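Local coordinates for transcriptional regulator, AsnC family (Agrobacterium tumefaciens str. C58, PDB 3I4P), which probably regulates transcription by binding specific DNA sequences through a winged helix-turn-helix domain joined to an Lrp/AsnC-type ligand-binding domain, at residues A118-K121 / R122-A125; S87-P90 / E91-E94; L53-P56 / V57-N60; T17-V20 / A21-A24. One frame throughout, in Å; residues are numbered along the deposited sequence.

Contact 1 (A118-K121 / R122-A125)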
loop_
_atom_site.group_PDB
_atom_site.type_symbol
_atom_site.label_atom_id
_atom_site.label_comp_id
_atom_site.label_asym_id
_atom_site.label_seq_id
_atom_site.Cartn_x
_atom_site.Cartn_y
_atom_site.Cartn_z
ATOM N N ALA A 118 17.605 3.961 -20.472
ATOM C CA ALA A 118 18.230 5.175 -21.067
ATOM C C ALA A 118 17.216 6.311 -21.314
ATOM O O ALA A 118 17.584 7.489 -21.313
ATOM C CB ALA A 118 18.996 4.828 -22.365
ATOM N N PHE A 119 15.952 5.967 -21.540
ATOM C CA PHE A 119 14.909 6.989 -21.723
ATOM C C PHE A 119 14.682 7.701 -20.381
ATOM O O PHE A 119 14.696 8.932 -20.294
ATOM C CB PHE A 119 13.576 6.389 -22.232
ATOM C CG PHE A 119 12.360 7.222 -21.836
ATOM C CD1 PHE A 119 12.043 8.384 -22.528
ATOM C CD2 PHE A 119 11.589 6.877 -20.720
ATOM C CE1 PHE A 119 10.969 9.194 -22.126
ATOM C CE2 PHE A 119 10.504 7.671 -20.312
ATOM C CZ PHE A 119 10.185 8.826 -21.018
ATOM N N TYR A 120 14.446 6.879 -19.351
ATOM C CA TYR A 120 14.316 7.302 -17.971
ATOM C C TYR A 120 15.448 8.223 -17.517
ATOM O O TYR A 120 15.164 9.193 -16.852
ATOM C CB TYR A 120 14.267 6.078 -17.046
ATOM C CG TYR A 120 14.053 6.444 -15.609
ATOM C CD1 TYR A 120 12.769 6.571 -15.108
ATOM C CD2 TYR A 120 15.139 6.673 -14.741
ATOM C CE1 TYR A 120 12.543 6.929 -13.789
ATOM C CE2 TYR A 120 14.927 7.020 -13.395
ATOM C CZ TYR A 120 13.610 7.161 -12.941
ATOM O OH TYR A 120 13.317 7.502 -11.642
ATOM N N LYS A 121 16.706 7.903 -17.845
ATOM C CA LYS A 121 17.829 8.797 -17.497
ATOM C C LYS A 121 17.721 10.149 -18.184
ATOM O O LYS A 121 18.091 11.156 -17.578
ATOM C CB LYS A 121 19.218 8.248 -17.856
ATOM C CG LYS A 121 19.619 6.856 -17.353
ATOM C CD LYS A 121 19.777 6.757 -15.856
ATOM C CE LYS A 121 21.004 5.864 -15.492
ATOM N NZ LYS A 121 21.340 4.851 -16.533
ATOM N N ARG A 122 17.282 10.173 -19.443
ATOM C CA ARG A 122 17.121 11.444 -20.147
ATOM C C ARG A 122 15.979 12.255 -19.549
ATOM O O ARG A 122 16.123 13.449 -19.347
ATOM C CB ARG A 122 16.909 11.266 -21.656
ATOM C CG ARG A 122 18.119 10.734 -22.408
ATOM C CD ARG A 122 17.942 10.695 -23.943
ATOM N NE ARG A 122 16.658 10.116 -24.383
ATOM C CZ ARG A 122 16.451 8.826 -24.695
ATOM N NH1 ARG A 122 17.432 7.905 -24.630
ATOM N NH2 ARG A 122 15.226 8.439 -25.058
HETATM N N MSE A 123 14.874 11.598 -19.230
HETATM C CA MSE A 123 13.698 12.250 -18.626
HETATM C C MSE A 123 14.045 12.895 -17.299
HETATM O O MSE A 123 13.713 14.066 -17.055
HETATM C CB MSE A 123 12.534 11.259 -18.395
HETATM C CG MSE A 123 11.208 11.955 -17.952
HETATM SE SE MSE A 123 9.695 10.780 -17.614
HETATM C CE MSE A 123 10.327 9.959 -16.005
ATOM N N ILE A 124 14.726 12.127 -16.454
ATOM C CA ILE A 124 14.982 12.537 -15.096
ATOM C C ILE A 124 16.077 13.636 -15.046
ATOM O O ILE A 124 16.134 14.401 -14.085
ATOM C CB ILE A 124 15.277 11.259 -14.204
ATOM C CG1 ILE A 124 14.453 11.274 -12.924
ATOM C CG2 ILE A 124 16.755 11.069 -13.948
ATOM C CD1 ILE A 124 12.976 11.150 -13.153
ATOM N N ALA A 125 16.922 13.735 -16.077
ATOM C CA ALA A 125 17.877 14.859 -16.177
ATOM C C ALA A 125 17.128 16.182 -16.352
ATOM O O ALA A 125 17.564 17.209 -15.873
ATOM C CB ALA A 125 18.888 14.658 -17.333
#
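Helix 113-126, which packs on the antiparallel sheet of the Lrp/AsnC ligand-binding domain, carries a Met-aromatic contact one turn long between Phe119 and Met123, the latter present as selenomethionine. With chi1 and chi2 of Met123 both near 180°, the chain runs extended as far as SE, which comes within 4.0 Å of Phe119 CZ. It approaches the ring at an oblique tilt, 5.0 Å from the centroid. Both side chains face strand 104-110, Phe119 touching Val108 and Met123 touching Leu106. The same turn is closed by the straight backbone bond from Met123 N to Phe119 O (2.9 Å). On the next flank, Tyr120 and Ile124 pack together against Val132, part of a calcium site observed in this protein, though no ion is bound there by this chain; the end of the isoleucine, CD1, lies 4.0 Å from Tyr120 CZ. Arg122 folds back along the helix toward the preceding turn. Its guanidinium plane stands 71° from that of the Phe119 ring, with one flat side over Phe119 CA, and NH2 forms a salt bridge with Glu91. Reaching past the ring edge toward that partner, Arg122 NH2 rests 3.9 Å from Phe119 CB.

Contact 2 (S87-P90 / E91-E94)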
loop_
_atom_site.group_PDB
_atom_site.type_symbol
_atom_site.label_atom_id
_atom_site.label_comp_id
_atom_site.label_asym_id
_atom_site.label_seq_id
_atom_site.Cartn_x
_atom_site.Cartn_y
_atom_site.Cartn_z
ATOM N N SER A 87 6.158 16.056 -22.567
ATOM C CA SER A 87 5.469 15.948 -23.866
ATOM C C SER A 87 6.399 15.910 -25.067
ATOM O O SER A 87 6.039 15.336 -26.093
ATOM C CB SER A 87 4.458 17.081 -24.064
ATOM O OG SER A 87 3.334 16.854 -23.253
ATOM N N GLU A 88 7.584 16.506 -24.953
ATOM C CA GLU A 88 8.483 16.551 -26.103
ATOM C C GLU A 88 9.072 15.159 -26.396
ATOM O O GLU A 88 9.486 14.916 -27.518
ATOM C CB GLU A 88 9.608 17.602 -25.936
ATOM C CG GLU A 88 9.172 19.087 -26.126
ATOM C CD GLU A 88 10.152 20.112 -25.451
ATOM O OE1 GLU A 88 11.397 19.908 -25.515
ATOM O OE2 GLU A 88 9.685 21.121 -24.841
ATOM N N PHE A 89 9.118 14.261 -25.413
ATOM C CA PHE A 89 9.782 12.975 -25.629
ATOM C C PHE A 89 8.937 12.191 -26.596
ATOM O O PHE A 89 7.727 11.987 -26.354
ATOM C CB PHE A 89 9.989 12.166 -24.336
ATOM C CG PHE A 89 11.049 12.722 -23.430
ATOM C CD1 PHE A 89 12.391 12.374 -23.612
ATOM C CD2 PHE A 89 10.711 13.586 -22.396
ATOM C CE1 PHE A 89 13.371 12.901 -22.788
ATOM C CE2 PHE A 89 11.692 14.124 -21.556
ATOM C CZ PHE A 89 13.024 13.790 -21.759
ATOM N N PRO A 90 9.558 11.742 -27.699
ATOM C CA PRO A 90 8.803 10.946 -28.686
ATOM C C PRO A 90 8.326 9.577 -28.156
ATOM O O PRO A 90 7.314 9.058 -28.626
ATOM C CB PRO A 90 9.777 10.786 -29.849
ATOM C CG PRO A 90 11.065 11.459 -29.449
ATOM C CD PRO A 90 10.970 11.963 -28.072
ATOM N N GLU A 91 9.032 9.035 -27.159
ATOM C CA GLU A 91 8.650 7.813 -26.517
ATOM C C GLU A 91 7.445 7.973 -25.606
ATOM O O GLU A 91 6.863 6.975 -25.268
ATOM C CB GLU A 91 9.780 7.198 -25.668
ATOM C CG GLU A 91 11.023 6.884 -26.439
ATOM C CD GLU A 91 12.013 8.062 -26.513
ATOM O OE1 GLU A 91 11.672 9.210 -26.126
ATOM O OE2 GLU A 91 13.147 7.819 -26.988
ATOM N N VAL A 92 7.089 9.184 -25.190
ATOM C CA VAL A 92 5.917 9.345 -24.322
ATOM C C VAL A 92 4.726 9.495 -25.265
ATOM O O VAL A 92 4.523 10.562 -25.893
ATOM C CB VAL A 92 6.032 10.566 -23.387
ATOM C CG1 VAL A 92 4.728 10.761 -22.574
ATOM C CG2 VAL A 92 7.299 10.443 -22.535
ATOM N N VAL A 93 3.973 8.407 -25.416
ATOM C CA VAL A 93 2.951 8.421 -26.437
ATOM C C VAL A 93 1.604 8.859 -25.854
ATOM O O VAL A 93 0.694 9.308 -26.595
ATOM C CB VAL A 93 2.909 7.106 -27.244
ATOM C CG1 VAL A 93 4.170 6.999 -28.153
ATOM C CG2 VAL A 93 2.721 5.929 -26.355
ATOM N N GLU A 94 1.482 8.763 -24.528
ATOM C CA GLU A 94 0.271 9.190 -23.841
ATOM C C GLU A 94 0.692 9.723 -22.515
ATOM O O GLU A 94 1.611 9.208 -21.913
ATOM C CB GLU A 94 -0.739 8.040 -23.660
ATOM C CG GLU A 94 -1.250 7.485 -24.930
ATOM C CD GLU A 94 -2.199 6.262 -24.760
ATOM O OE1 GLU A 94 -2.948 6.210 -23.773
ATOM O OE2 GLU A 94 -2.168 5.391 -25.663
#
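Phe89 and Val92 close a type I beta turn that carries the chain from helix 76-88 into strand 92-98 of the ligand-binding domain. Its backbone link is Val92 N to Phe89 O (3.1 Å). The tight side lies inside. There Val92 CG2 packs 3.7 Å from Phe89 CB, while the phenylalanine ring leads away from the turn to meet the ring of Phe119 edge-to-face on helix 113-126. Within the turn, Glu91 folds back on its neighbour: its chain bends at chi2 (88°), laying the carboxylate beside Pro90 with OE1 3.4 Å from Pro90 CD. The same oxygen lies near the plane of the Phe89 ring at its edge, 4.1 Å from CD1, with the carboxylate and ring planes 45° apart. The looser side belongs to Pro90, exposed to solvent though it also packs on Pro148 of a neighbouring subunit. Beyond the turn, a classic beta bulge sets Val93 and Glu94 together against the single residue Arg107 of strand 104-110, and Glu94 extends the sheet into that same subunit. The two oxygens of Glu91 fare differently. OE2 shares a hydrogen bond with Tyr151 OH of the neighbouring subunit and forms the salt bridge with Arg122, whereas OE1 is buried with no polar partner in the model. Polar contacts thus hold the carboxylate through one oxygen, while the other packs on Pro90 and the edge of Phe89; the nearby arginine would probably favour the ionised form.

Contact 3 (L53-P56 / V57-N60)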
loop_
_atom_site.group_PDB
_atom_site.type_symbol
_atom_site.label_atom_id
_atom_site.label_comp_id
_atom_site.label_asym_id
_atom_site.label_seq_id
_atom_site.Cartn_x
_atom_site.Cartn_y
_atom_site.Cartn_z
ATOM N N LEU A 53 -0.990 4.282 -39.116
ATOM C CA LEU A 53 -0.692 3.625 -37.847
ATOM C C LEU A 53 0.324 2.554 -38.177
ATOM O O LEU A 53 0.133 1.775 -39.109
ATOM C CB LEU A 53 -1.951 2.979 -37.264
ATOM C CG LEU A 53 -3.071 3.909 -36.835
ATOM C CD1 LEU A 53 -4.185 3.115 -36.031
ATOM C CD2 LEU A 53 -2.499 5.061 -36.016
ATOM N N LEU A 54 1.405 2.508 -37.417
ATOM C CA LEU A 54 2.449 1.548 -37.702
ATOM C C LEU A 54 2.429 0.421 -36.706
ATOM O O LEU A 54 1.865 0.550 -35.620
ATOM C CB LEU A 54 3.807 2.245 -37.673
ATOM C CG LEU A 54 3.915 3.527 -38.485
ATOM C CD1 LEU A 54 5.328 4.042 -38.325
ATOM C CD2 LEU A 54 3.525 3.286 -39.937
ATOM N N ASP A 55 3.090 -0.667 -37.089
ATOM C CA ASP A 55 3.221 -1.863 -36.277
ATOM C C ASP A 55 4.420 -1.664 -35.344
ATOM O O ASP A 55 5.541 -1.508 -35.806
ATOM C CB ASP A 55 3.407 -3.078 -37.181
ATOM C CG ASP A 55 3.392 -4.406 -36.424
ATOM O OD1 ASP A 55 3.815 -4.461 -35.265
ATOM O OD2 ASP A 55 3.006 -5.435 -37.016
ATOM N N PRO A 56 4.177 -1.655 -34.019
ATOM C CA PRO A 56 5.261 -1.419 -33.053
ATOM C C PRO A 56 6.360 -2.493 -33.082
ATOM O O PRO A 56 7.538 -2.177 -32.875
ATOM C CB PRO A 56 4.536 -1.418 -31.708
ATOM C CG PRO A 56 3.203 -2.090 -31.961
ATOM C CD PRO A 56 2.851 -1.788 -33.369
ATOM N N VAL A 57 5.976 -3.744 -33.348
ATOM C CA VAL A 57 6.962 -4.824 -33.515
ATOM C C VAL A 57 7.888 -4.540 -34.713
ATOM O O VAL A 57 9.070 -4.799 -34.638
ATOM C CB VAL A 57 6.279 -6.211 -33.635
ATOM C CG1 VAL A 57 7.271 -7.280 -34.039
ATOM C CG2 VAL A 57 5.561 -6.557 -32.313
ATOM N N LYS A 58 7.357 -3.959 -35.790
ATOM C CA LYS A 58 8.141 -3.704 -36.987
ATOM C C LYS A 58 8.943 -2.416 -36.942
ATOM O O LYS A 58 9.890 -2.281 -37.665
ATOM C CB LYS A 58 7.257 -3.737 -38.247
ATOM C CG LYS A 58 6.853 -5.154 -38.635
ATOM C CD LYS A 58 5.727 -5.179 -39.677
ATOM C CE LYS A 58 5.035 -6.540 -39.738
ATOM N NZ LYS A 58 6.011 -7.649 -39.914
ATOM N N VAL A 59 8.609 -1.462 -36.093
ATOM C CA VAL A 59 9.478 -0.268 -35.960
ATOM C C VAL A 59 10.317 -0.332 -34.676
ATOM O O VAL A 59 10.903 0.658 -34.252
ATOM C CB VAL A 59 8.680 1.064 -36.091
ATOM C CG1 VAL A 59 8.088 1.165 -37.476
ATOM C CG2 VAL A 59 7.620 1.220 -34.954
ATOM N N ASN A 60 10.374 -1.508 -34.071
ATOM C CA ASN A 60 11.235 -1.767 -32.894
ATOM C C ASN A 60 10.875 -0.956 -31.637
ATOM O O ASN A 60 11.748 -0.483 -30.906
ATOM C CB ASN A 60 12.726 -1.595 -33.267
ATOM C CG ASN A 60 13.662 -2.280 -32.279
ATOM O OD1 ASN A 60 13.302 -3.280 -31.641
ATOM N ND2 ASN A 60 14.868 -1.736 -32.139
#
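A chi1 of -173° turns the carboxylate of Asp55 toward the backbone that follows it, so that OD1 receives a weak hydrogen bond from Val57 N (3.0 Å) and closes an Asx turn. This turn lies just after strand 47-54, where the chain leaves the strand through Pro56 and winds once, like a single turn of helix, on its way to strand 63-70. The Asp55 carbonyl oxygen serves two amides further on. Val59 N reaches it at 3.1 Å, while the bond from Lys58 N is weak. One residue therefore engages three successive amides, two of them weakly, its side chain the first and its main chain the next two.

Lys58 crosses the carboxylate with its aliphatic part: CE comes within 3.6 Å of Asp55 OD2, but NZ stays 4.7 Å from that oxygen, so the opposite charges are near without direct contact. Val57 lies alongside the aspartate, with CB 3.4 Å from OD1. A neighbouring subunit covers much of this region: its strand extends the sheet at Leu53 and Leu54, and its Tyr151 carbonyl oxygen accepts a hydrogen bond from Asn60 ND2. Away from these polar groups, Leu54 meets Val59 at about a right angle, CD1 of the leucine standing 4.1 Å from CG1 of the valine.

Contact 4 (T17-V20 / A21-A24)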
loop_
_atom_site.group_PDB
_atom_site.type_symbol
_atom_site.label_atom_id
_atom_site.label_comp_id
_atom_site.label_asym_id
_atom_site.label_seq_id
_atom_site.Cartn_x
_atom_site.Cartn_y
_atom_site.Cartn_z
ATOM N N THR A 17 -8.848 5.043 -46.174
ATOM C CA THR A 17 -8.274 4.918 -47.516
ATOM C C THR A 17 -9.334 4.833 -48.612
ATOM O O THR A 17 -9.007 5.066 -49.762
ATOM C CB THR A 17 -7.279 3.722 -47.610
ATOM O OG1 THR A 17 -7.977 2.487 -47.465
ATOM C CG2 THR A 17 -6.234 3.805 -46.500
ATOM N N LEU A 18 -10.591 4.549 -48.274
ATOM C CA LEU A 18 -11.628 4.346 -49.295
ATOM C C LEU A 18 -11.846 5.595 -50.138
ATOM O O LEU A 18 -11.813 6.714 -49.625
ATOM C CB LEU A 18 -12.981 3.960 -48.669
ATOM C CG LEU A 18 -13.121 2.553 -48.079
ATOM C CD1 LEU A 18 -14.465 2.440 -47.370
ATOM C CD2 LEU A 18 -12.991 1.511 -49.210
ATOM N N ALA A 19 -12.069 5.410 -51.431
ATOM C CA ALA A 19 -12.501 6.516 -52.266
ATOM C C ALA A 19 -13.860 6.980 -51.701
ATOM O O ALA A 19 -14.654 6.163 -51.189
ATOM C CB ALA A 19 -12.600 6.076 -53.739
ATOM N N VAL A 20 -14.103 8.289 -51.741
ATOM C CA VAL A 20 -15.318 8.856 -51.122
ATOM C C VAL A 20 -16.602 8.259 -51.750
ATOM O O VAL A 20 -17.589 8.076 -51.057
ATOM C CB VAL A 20 -15.350 10.414 -51.219
ATOM C CG1 VAL A 20 -15.618 10.889 -52.674
ATOM C CG2 VAL A 20 -16.401 10.995 -50.240
ATOM N N ALA A 21 -16.558 7.935 -53.051
ATOM C CA ALA A 21 -17.669 7.257 -53.724
ATOM C C ALA A 21 -17.976 5.840 -53.191
ATOM O O ALA A 21 -19.128 5.424 -53.196
ATOM C CB ALA A 21 -17.441 7.220 -55.256
ATOM N N ASP A 22 -16.961 5.095 -52.756
ATOM C CA ASP A 22 -17.185 3.761 -52.171
ATOM C C ASP A 22 -17.667 3.853 -50.743
ATOM O O ASP A 22 -18.503 3.037 -50.358
ATOM C CB ASP A 22 -15.935 2.876 -52.221
ATOM C CG ASP A 22 -15.547 2.471 -53.651
ATOM O OD1 ASP A 22 -16.437 2.237 -54.511
ATOM O OD2 ASP A 22 -14.331 2.374 -53.911
ATOM N N LEU A 23 -17.189 4.833 -49.974
ATOM C CA LEU A 23 -17.718 5.072 -48.625
ATOM C C LEU A 23 -19.214 5.431 -48.689
ATOM O O LEU A 23 -20.011 4.869 -47.934
ATOM C CB LEU A 23 -16.955 6.186 -47.890
ATOM C CG LEU A 23 -16.922 6.097 -46.358
ATOM C CD1 LEU A 23 -15.945 7.109 -45.763
ATOM C CD2 LEU A 23 -18.276 6.290 -45.741
ATOM N N ALA A 24 -19.563 6.362 -49.590
ATOM C CA ALA A 24 -20.965 6.755 -49.863
ATOM C C ALA A 24 -21.859 5.523 -50.012
ATOM O O ALA A 24 -22.797 5.359 -49.247
ATOM C CB ALA A 24 -21.059 7.658 -51.100
#
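Asp22 meets Leu18 and Ala19 where helix 20-27 begins, in the helix-turn-helix part of the DNA-binding domain. The aspartate can be followed outward. Its CB lies 3.7 Å from Ala19 O and, more loosely, 4.4 Å from Leu18 CD2. From there a chi1 of -68° places CG beside the backbone N and brings the carboxylate round toward the start of the helix. At the tip, OD2 comes to 4.1 Å from Ala19 CB, a loose approach to a methyl group.

Ala19 occupies the N-cap position, and its carbonyl oxygen opens the helical bonding. Leu23 N gives it a straight bond at 3.1 Å, whereas the bond from Asp22 N is weak. The next rung runs from Ala24 N to Val20 O (3.0 Å). The side chain of Leu23 touches Ile11 and Leu12 of helix 3-12, and Leu18 reaches Ile11 too; Leu18 CD1 also approaches Leu23 CA at 4.4 Å. On another flank Val20 meets Thr31 and Trp35 of helix 31-43, and Ala24 meets Cys34. The start of helix 20-27, with the residues leading into it, thus packs on the other two helices of the domain.

Because the N-cap residue is an alanine, its side chain has no polar atom with which to cap the first amides. An acidic group only three residues into the helix would nevertheless be expected to interact favourably with the positive end of the helix dipole, an electrostatic contribution that needs no directed bond.

Overall arrangement
Contacts 1 and 2 belong together: helix 113-126 and the 89-92 turn touch in the ligand-binding domain, sharing an edge-to-face pair of phenylalanines and the Arg122-Glu91 salt bridge, their centres about 12 Å apart. Contact 2 is the more buried, whereas contact 1 runs from a buried face to an exposed one. Contact 3, partly buried, lies on the loop after strand 47-54 and relies on backbone amides gathered by one aspartate; like contact 2, it meets extensively the neighbouring subunit that supplies Tyr151, which contact 1 reaches through Arg122. Contact 4 stands in the DNA-binding domain, its centre about 45 Å from that of contact 1, and combines a helix start with hydrophobic packing between helices.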